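Local coordinates for alkyl hydroperoxide reductase AhpD (Legionella pneumophila, PDB 5DIK) that probably reduces alkyl hydroperoxides, as a carboxymuconolactone decarboxylase family protein, and is possibly involved in the antioxidative response, at the interface of chains A and B and the interface of chains A and C. Numbering follows the deposited sequence. Chains: chain A/B/C, Alkyl hydroperoxide reductase AhpD.

Contact 1: the interface of chains A and B. Residues chain A 38, 41-42, 45-46; chain B 95-96, 98-99.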
loop_
_atom_site.group_PDB
_atom_site.type_symbol
_atom_site.label_atom_id
_atom_site.label_comp_id
_atom_site.label_asym_id
_atom_site.label_seq_id
_atom_site.Cartn_x
_atom_site.Cartn_y
_atom_site.Cartn_z
ATOM N N PHE A 38 -14.719 9.823 14.177
ATOM C CA PHE A 38 -14.696 9.265 12.837
ATOM C C PHE A 38 -15.954 9.671 12.033
ATOM O O PHE A 38 -15.839 10.087 10.883
ATOM C CB PHE A 38 -14.587 7.749 12.848
ATOM C CG PHE A 38 -14.477 7.179 11.473
ATOM C CD1 PHE A 38 -13.278 7.263 10.784
ATOM C CD2 PHE A 38 -15.581 6.668 10.826
ATOM C CE1 PHE A 38 -13.188 6.814 9.468
ATOM C CE2 PHE A 38 -15.491 6.208 9.537
ATOM C CZ PHE A 38 -14.300 6.265 8.866
ATOM N N LEU A 41 -15.690 13.293 10.898
ATOM C CA LEU A 41 -14.852 13.347 9.700
ATOM C C LEU A 41 -15.620 12.854 8.481
ATOM O O LEU A 41 -15.613 13.519 7.441
ATOM C CB LEU A 41 -13.573 12.522 9.895
ATOM C CG LEU A 41 -12.681 12.334 8.676
ATOM C CD1 LEU A 41 -12.130 13.679 8.244
ATOM C CD2 LEU A 41 -11.523 11.382 9.011
ATOM N N ALA A 42 -16.285 11.705 8.583
ATOM C CA ALA A 42 -17.003 11.152 7.433
ATOM C C ALA A 42 -18.091 12.082 6.927
ATOM O O ALA A 42 -18.255 12.259 5.709
ATOM C CB ALA A 42 -17.576 9.781 7.758
ATOM N N ALA A 45 -16.571 15.111 5.199
ATOM C CA ALA A 45 -16.002 14.743 3.915
ATOM C C ALA A 45 -17.037 14.505 2.826
ATOM O O ALA A 45 -16.790 14.848 1.662
ATOM C CB ALA A 45 -15.121 13.511 4.059
ATOM N N THR A 46 -18.165 13.891 3.179
ATOM C CA THR A 46 -19.167 13.444 2.197
ATOM C C THR A 46 -20.350 14.390 1.981
ATOM O O THR A 46 -21.179 14.128 1.119
ATOM C CB THR A 46 -19.771 12.092 2.601
ATOM O OG1 THR A 46 -20.312 12.225 3.920
ATOM C CG2 THR A 46 -18.706 11.001 2.578
ATOM N N GLY B 95 -10.667 16.111 0.807
ATOM C CA GLY B 95 -11.408 15.693 1.974
ATOM C C GLY B 95 -11.806 14.225 1.931
ATOM O O GLY B 95 -11.753 13.509 2.934
ATOM N N MET B 96 -12.221 13.766 0.758
ATOM C CA MET B 96 -12.581 12.353 0.587
ATOM C C MET B 96 -11.356 11.445 0.758
ATOM O O MET B 96 -11.443 10.409 1.385
ATOM C CB MET B 96 -13.218 12.124 -0.774
ATOM C CG MET B 96 -14.637 12.681 -0.884
ATOM S SD MET B 96 -15.759 12.010 0.353
ATOM C CE MET B 96 -15.747 10.261 -0.001
ATOM N N VAL B 98 -8.823 12.103 2.715
ATOM C CA VAL B 98 -8.523 12.071 4.148
ATOM C C VAL B 98 -9.468 11.122 4.901
ATOM O O VAL B 98 -9.055 10.333 5.747
ATOM C CB VAL B 98 -8.541 13.478 4.772
ATOM C CG1 VAL B 98 -8.364 13.388 6.280
ATOM C CG2 VAL B 98 -7.422 14.312 4.168
ATOM N N TYR B 99 -10.739 11.179 4.573
ATOM C CA TYR B 99 -11.695 10.256 5.112
ATOM C C TYR B 99 -11.290 8.785 4.851
ATOM O O TYR B 99 -11.419 7.940 5.744
ATOM C CB TYR B 99 -13.087 10.592 4.551
ATOM C CG TYR B 99 -14.100 9.471 4.531
ATOM C CD1 TYR B 99 -14.407 8.751 5.675
ATOM C CD2 TYR B 99 -14.843 9.217 3.382
ATOM C CE1 TYR B 99 -15.373 7.745 5.659
ATOM C CE2 TYR B 99 -15.813 8.229 3.347
ATOM C CZ TYR B 99 -16.076 7.496 4.484
ATOM O OH TYR B 99 -17.020 6.508 4.426
#
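Helix 32-46, carrying A:Ala45, packs against helix 87-99, carrying B:Gly95 and B:Tyr99, with the two helices running in roughly opposite senses and the CA atoms of A:Ala45 and B:Gly95 just 5.1 Å apart. B:Tyr99 hides the largest share of surface, 90 Å². Its CG is roughly anti to the backbone N (chi1 156°), which carries the ring along the chain A helix. The CE1 corner of the B:Tyr99 ring touches the A:Ala42 methyl CB at 3.7 Å. B:Tyr99 CE1 also meets CZ, the tip of the A:Phe38 ring, at 3.7 Å, where the two aromatic side chains cross obliquely. At the root of the ring, B:Tyr99 CB rests on A:Ala45 CB at 3.6 Å. B:Met96, bent at chi2 and chi3, brings SD to 3.3 Å from the A:Ala45 carbonyl O, while its CE lies in plane at the edge of its own chain's B:Tyr99 ring. A:Thr46 OG1 donates a hydrogen bond to A:Ala42 O at 2.7 Å, approaching 31° off the carbonyl plane, which would hold the rotation that leaves CG2 facing the B:Met96 sulfur. No nitrogen or oxygen comes within bonding reach of one across the boundary. In the deposited assembly the patch, repeated by the two-fold, helps hold chains A and B together, a pairing that may be biological.

Contact 2: the interface of chains A and B. Residues chain A 59-60, 63-64, 76; chain B 62, 66, 96-97, 100.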
loop_
_atom_site.group_PDB
_atom_site.type_symbol
_atom_site.label_atom_id
_atom_site.label_comp_id
_atom_site.label_asym_id
_atom_site.label_seq_id
_atom_site.Cartn_x
_atom_site.Cartn_y
_atom_site.Cartn_z
ATOM N N ILE A 59 -15.794 8.907 -5.950
ATOM C CA ILE A 59 -14.414 9.042 -5.495
ATOM C C ILE A 59 -14.092 8.010 -4.418
ATOM O O ILE A 59 -13.053 7.339 -4.493
ATOM C CB ILE A 59 -14.128 10.466 -4.989
ATOM C CG1 ILE A 59 -14.228 11.452 -6.158
ATOM C CG2 ILE A 59 -12.755 10.556 -4.309
ATOM C CD1 ILE A 59 -14.331 12.895 -5.691
ATOM N N ALA A 60 -14.989 7.834 -3.456
ATOM C CA ALA A 60 -14.799 6.829 -2.398
ATOM C C ALA A 60 -14.674 5.425 -2.995
ATOM O O ALA A 60 -13.846 4.646 -2.545
ATOM C CB ALA A 60 -15.924 6.877 -1.382
ATOM N N LEU A 63 -11.236 4.919 -4.526
ATOM C CA LEU A 63 -10.282 4.744 -3.441
ATOM C C LEU A 63 -10.391 3.361 -2.795
ATOM O O LEU A 63 -9.387 2.744 -2.451
ATOM C CB LEU A 63 -10.515 5.828 -2.364
ATOM C CG LEU A 63 -10.079 7.224 -2.752
ATOM C CD1 LEU A 63 -10.690 8.287 -1.843
ATOM C CD2 LEU A 63 -8.584 7.320 -2.662
ATOM N N ALA A 64 -11.618 2.880 -2.632
ATOM C CA ALA A 64 -11.838 1.533 -2.119
ATOM C C ALA A 64 -11.234 0.431 -2.982
ATOM O O ALA A 64 -10.712 -0.558 -2.449
ATOM C CB ALA A 64 -13.336 1.290 -1.904
ATOM N N HIS A 76 -19.525 1.233 -0.035
ATOM C CA HIS A 76 -19.657 2.303 -1.007
ATOM C C HIS A 76 -20.529 1.921 -2.215
ATOM O O HIS A 76 -21.210 2.789 -2.757
ATOM C CB HIS A 76 -18.281 2.849 -1.409
ATOM C CG HIS A 76 -17.579 3.488 -0.256
ATOM N ND1 HIS A 76 -18.131 4.539 0.452
ATOM C CD2 HIS A 76 -16.437 3.169 0.382
ATOM C CE1 HIS A 76 -17.338 4.866 1.455
ATOM N NE2 HIS A 76 -16.291 4.062 1.427
ATOM N N ALA B 62 -7.496 12.259 -6.172
ATOM C CA ALA B 62 -7.743 11.497 -4.961
ATOM C C ALA B 62 -6.894 10.225 -4.865
ATOM O O ALA B 62 -6.354 9.937 -3.803
ATOM C CB ALA B 62 -9.210 11.132 -4.830
ATOM N N ALA B 66 -4.046 9.148 -2.195
ATOM C CA ALA B 66 -4.118 7.844 -1.545
ATOM C C ALA B 66 -2.886 6.972 -1.816
ATOM O O ALA B 66 -2.445 6.279 -0.938
ATOM C CB ALA B 66 -5.392 7.075 -1.938
ATOM N N MET B 96 -12.221 13.766 0.758
ATOM C CA MET B 96 -12.581 12.353 0.587
ATOM C C MET B 96 -11.356 11.445 0.758
ATOM O O MET B 96 -11.443 10.409 1.385
ATOM C CB MET B 96 -13.218 12.124 -0.774
ATOM C CG MET B 96 -14.637 12.681 -0.884
ATOM S SD MET B 96 -15.759 12.010 0.353
ATOM C CE MET B 96 -15.747 10.261 -0.001
ATOM N N ALA B 97 -10.206 11.878 0.252
ATOM C CA ALA B 97 -8.971 11.159 0.454
ATOM C C ALA B 97 -8.627 11.044 1.946
ATOM O O ALA B 97 -8.192 9.978 2.399
ATOM C CB ALA B 97 -7.813 11.821 -0.299
ATOM N N MET B 100 -10.763 8.487 3.658
ATOM C CA MET B 100 -10.407 7.126 3.273
ATOM C C MET B 100 -8.930 6.790 3.538
ATOM O O MET B 100 -8.462 5.747 3.140
ATOM C CB MET B 100 -10.671 6.920 1.771
ATOM C CG MET B 100 -12.136 7.111 1.396
ATOM S SD MET B 100 -12.976 5.667 1.980
ATOM C CE MET B 100 -12.501 4.316 0.883
#
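A:Leu63 and B:Met100 carry this contact, burying 72 and 58 Å², beside the CXXCXXXH motif of the AhpD-like carboxymuconolactone decarboxylase family, to which A:His76 belongs. The two branches of A:Leu63 have separate tasks. CD2 presses on B:Ala66 CB at 3.3 Å, tighter than usual van der Waals contact, and also lies 3.6 Å from the backbone O of B:Ala62. CD1 instead points at the stem of B:Met100, 3.7 Å from CG, the two side chains passing at a slant. B:Met100 leaves the backbone with CG anti to its carbonyl carbon (chi1 -61°) and folds at chi2 and chi3 (-74° and -73°), which curls the thioether back over chain A. The sulfur of B:Met100 meets the A:His76 imidazole tip to tip, with SD 3.7 Å from NE2; this is a contact and not a hydrogen bond. The terminal methyl CE of B:Met100 sits 3.7 Å from the A:Ala60 carbonyl O. One face of the A:His76 ring is covered from within its own chain by A:Ala60 CB, 3.7 Å above the ring centre, so the imidazole is packed from both subunits. That alanine methyl also receives the CE of B:Met96 from chain B, at 3.7 Å. One turn before A:Leu63 on helix 53-66, CG2 of A:Ile59, anti to the backbone N, meets B:Ala62 CB at 3.6 Å, where helices 53-66 of the two chains approach each other.

Contact 3: the interface of chains A and C. Residues chain A 40-41, 44-45, 47; chain C 33-34, 37-38.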
loop_
_atom_site.group_PDB
_atom_site.type_symbol
_atom_site.label_atom_id
_atom_site.label_comp_id
_atom_site.label_asym_id
_atom_site.label_seq_id
_atom_site.Cartn_x
_atom_site.Cartn_y
_atom_site.Cartn_z
ATOM N N SER A 40 -17.824 12.333 12.490
ATOM C CA SER A 40 -17.704 13.750 12.188
ATOM C C SER A 40 -16.820 13.995 10.970
ATOM O O SER A 40 -17.164 14.799 10.103
ATOM C CB SER A 40 -17.157 14.535 13.384
ATOM O OG SER A 40 -18.080 14.486 14.446
ATOM N N LEU A 41 -15.690 13.293 10.898
ATOM C CA LEU A 41 -14.852 13.347 9.700
ATOM C C LEU A 41 -15.620 12.854 8.481
ATOM O O LEU A 41 -15.613 13.519 7.441
ATOM C CB LEU A 41 -13.573 12.522 9.895
ATOM C CG LEU A 41 -12.681 12.334 8.676
ATOM C CD1 LEU A 41 -12.130 13.679 8.244
ATOM C CD2 LEU A 41 -11.523 11.382 9.011
ATOM N N ALA A 44 -18.331 15.411 7.335
ATOM C CA ALA A 44 -17.717 16.599 6.760
ATOM C C ALA A 44 -17.167 16.292 5.377
ATOM O O ALA A 44 -17.329 17.098 4.467
ATOM C CB ALA A 44 -16.608 17.127 7.634
ATOM N N ALA A 45 -16.571 15.111 5.199
ATOM C CA ALA A 45 -16.002 14.743 3.915
ATOM C C ALA A 45 -17.037 14.505 2.826
ATOM O O ALA A 45 -16.790 14.848 1.662
ATOM C CB ALA A 45 -15.121 13.511 4.059
ATOM N N LYS A 47 -20.400 15.481 2.707
ATOM C CA LYS A 47 -21.524 16.415 2.554
ATOM C C LYS A 47 -21.540 17.077 1.172
ATOM O O LYS A 47 -20.490 17.279 0.527
ATOM C CB LYS A 47 -21.498 17.483 3.634
ATOM C CG LYS A 47 -20.387 18.507 3.498
ATOM C CD LYS A 47 -20.414 19.494 4.668
ATOM C CE LYS A 47 -19.066 20.183 4.857
ATOM N NZ LYS A 47 -18.674 20.974 3.651
ATOM N N GLU C 33 -14.805 22.344 8.884
ATOM C CA GLU C 33 -15.592 21.190 9.345
ATOM C C GLU C 33 -14.798 19.870 9.188
ATOM O O GLU C 33 -14.816 19.001 10.059
ATOM C CB GLU C 33 -16.934 21.102 8.610
ATOM C CG GLU C 33 -17.946 20.232 9.358
ATOM C CD GLU C 33 -19.298 20.080 8.661
ATOM O OE1 GLU C 33 -19.742 21.047 8.006
ATOM O OE2 GLU C 33 -19.926 18.989 8.788
ATOM N N LEU C 34 -14.072 19.762 8.090
ATOM C CA LEU C 34 -13.247 18.576 7.840
ATOM C C LEU C 34 -12.145 18.519 8.872
ATOM O O LEU C 34 -11.936 17.491 9.508
ATOM C CB LEU C 34 -12.683 18.637 6.422
ATOM C CG LEU C 34 -11.980 17.490 5.710
ATOM C CD1 LEU C 34 -10.623 17.210 6.287
ATOM C CD2 LEU C 34 -12.825 16.233 5.642
ATOM N N GLY C 37 -13.427 17.658 12.367
ATOM C CA GLY C 37 -13.706 16.209 12.413
ATOM C C GLY C 37 -12.438 15.385 12.547
ATOM O O GLY C 37 -12.339 14.513 13.395
ATOM N N PHE C 38 -11.444 15.687 11.709
ATOM C CA PHE C 38 -10.174 14.985 11.770
ATOM C C PHE C 38 -9.503 15.150 13.154
ATOM O O PHE C 38 -9.039 14.170 13.732
ATOM C CB PHE C 38 -9.207 15.452 10.695
ATOM C CG PHE C 38 -7.934 14.673 10.701
ATOM C CD1 PHE C 38 -7.905 13.391 10.175
ATOM C CD2 PHE C 38 -6.806 15.161 11.325
ATOM C CE1 PHE C 38 -6.746 12.622 10.255
ATOM C CE2 PHE C 38 -5.659 14.414 11.388
ATOM C CZ PHE C 38 -5.621 13.159 10.845
HETATM O O HOH W 1 -18.586 17.015 10.613
#
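A two-fold symmetric, largely apolar helix-to-helix interface brings A:Leu41 and A:Ala44 against C:Leu34, C:Gly37 and C:Glu33, all on helix 32-46 of their chains, and it ties chain C to chain A in the deposited six-copy assembly, which may or may not be the biological one. Backbones come close at C:Gly37, whose CA lies 3.8 Å from A:Leu41 N, an approach that the lack of a side chain at C:Gly37 would ease. A:Leu41 uses the branch CD1, which touches C:Leu34 CD2 at 3.7 Å. C:Leu34 itself has CG anti to the backbone N (chi1 -169°), a setting that carries CD2 to chain A. The methyl of A:Ala44 fits over the adjoining backbone, with CB 3.7 Å from C:Leu34 CA. The extended side chain of C:Glu33 is poorly ordered. A:Lys47 crosses C:Glu33 at a slant, with A:Lys47 NZ 4.5 Å from C:Glu33 OE1 as modelled; the opposite charges may attract, but no salt bridge is made. A water may bridge the chains, 2.7 Å from the backbone O of A:Ser40 and 3.0 Å from OE2 of the poorly ordered C:Glu33. C:Leu34 CD2 also reaches A:Ala45 CB at 3.9 Å.

Contacts 1 and 3 are neighbours, their C-alpha centres about 5 Å apart, and both draw on helix 32-46 of chain A: A:Leu41 and A:Ala45 touch chain B in contact 1 and chain C in contact 3. The C-alpha centres of contacts 1 and 2 are about 9 Å apart, and B:Met96 serves both patches from helix 87-99. Those of contacts 2 and 3 are about 14 Å apart. Helix 32-46 thus stands where three subunits converge, while contacts 1 and 2 form one continuous A-B surface, so the A-B contact also borders the histidine of the CXXCXXXH motif.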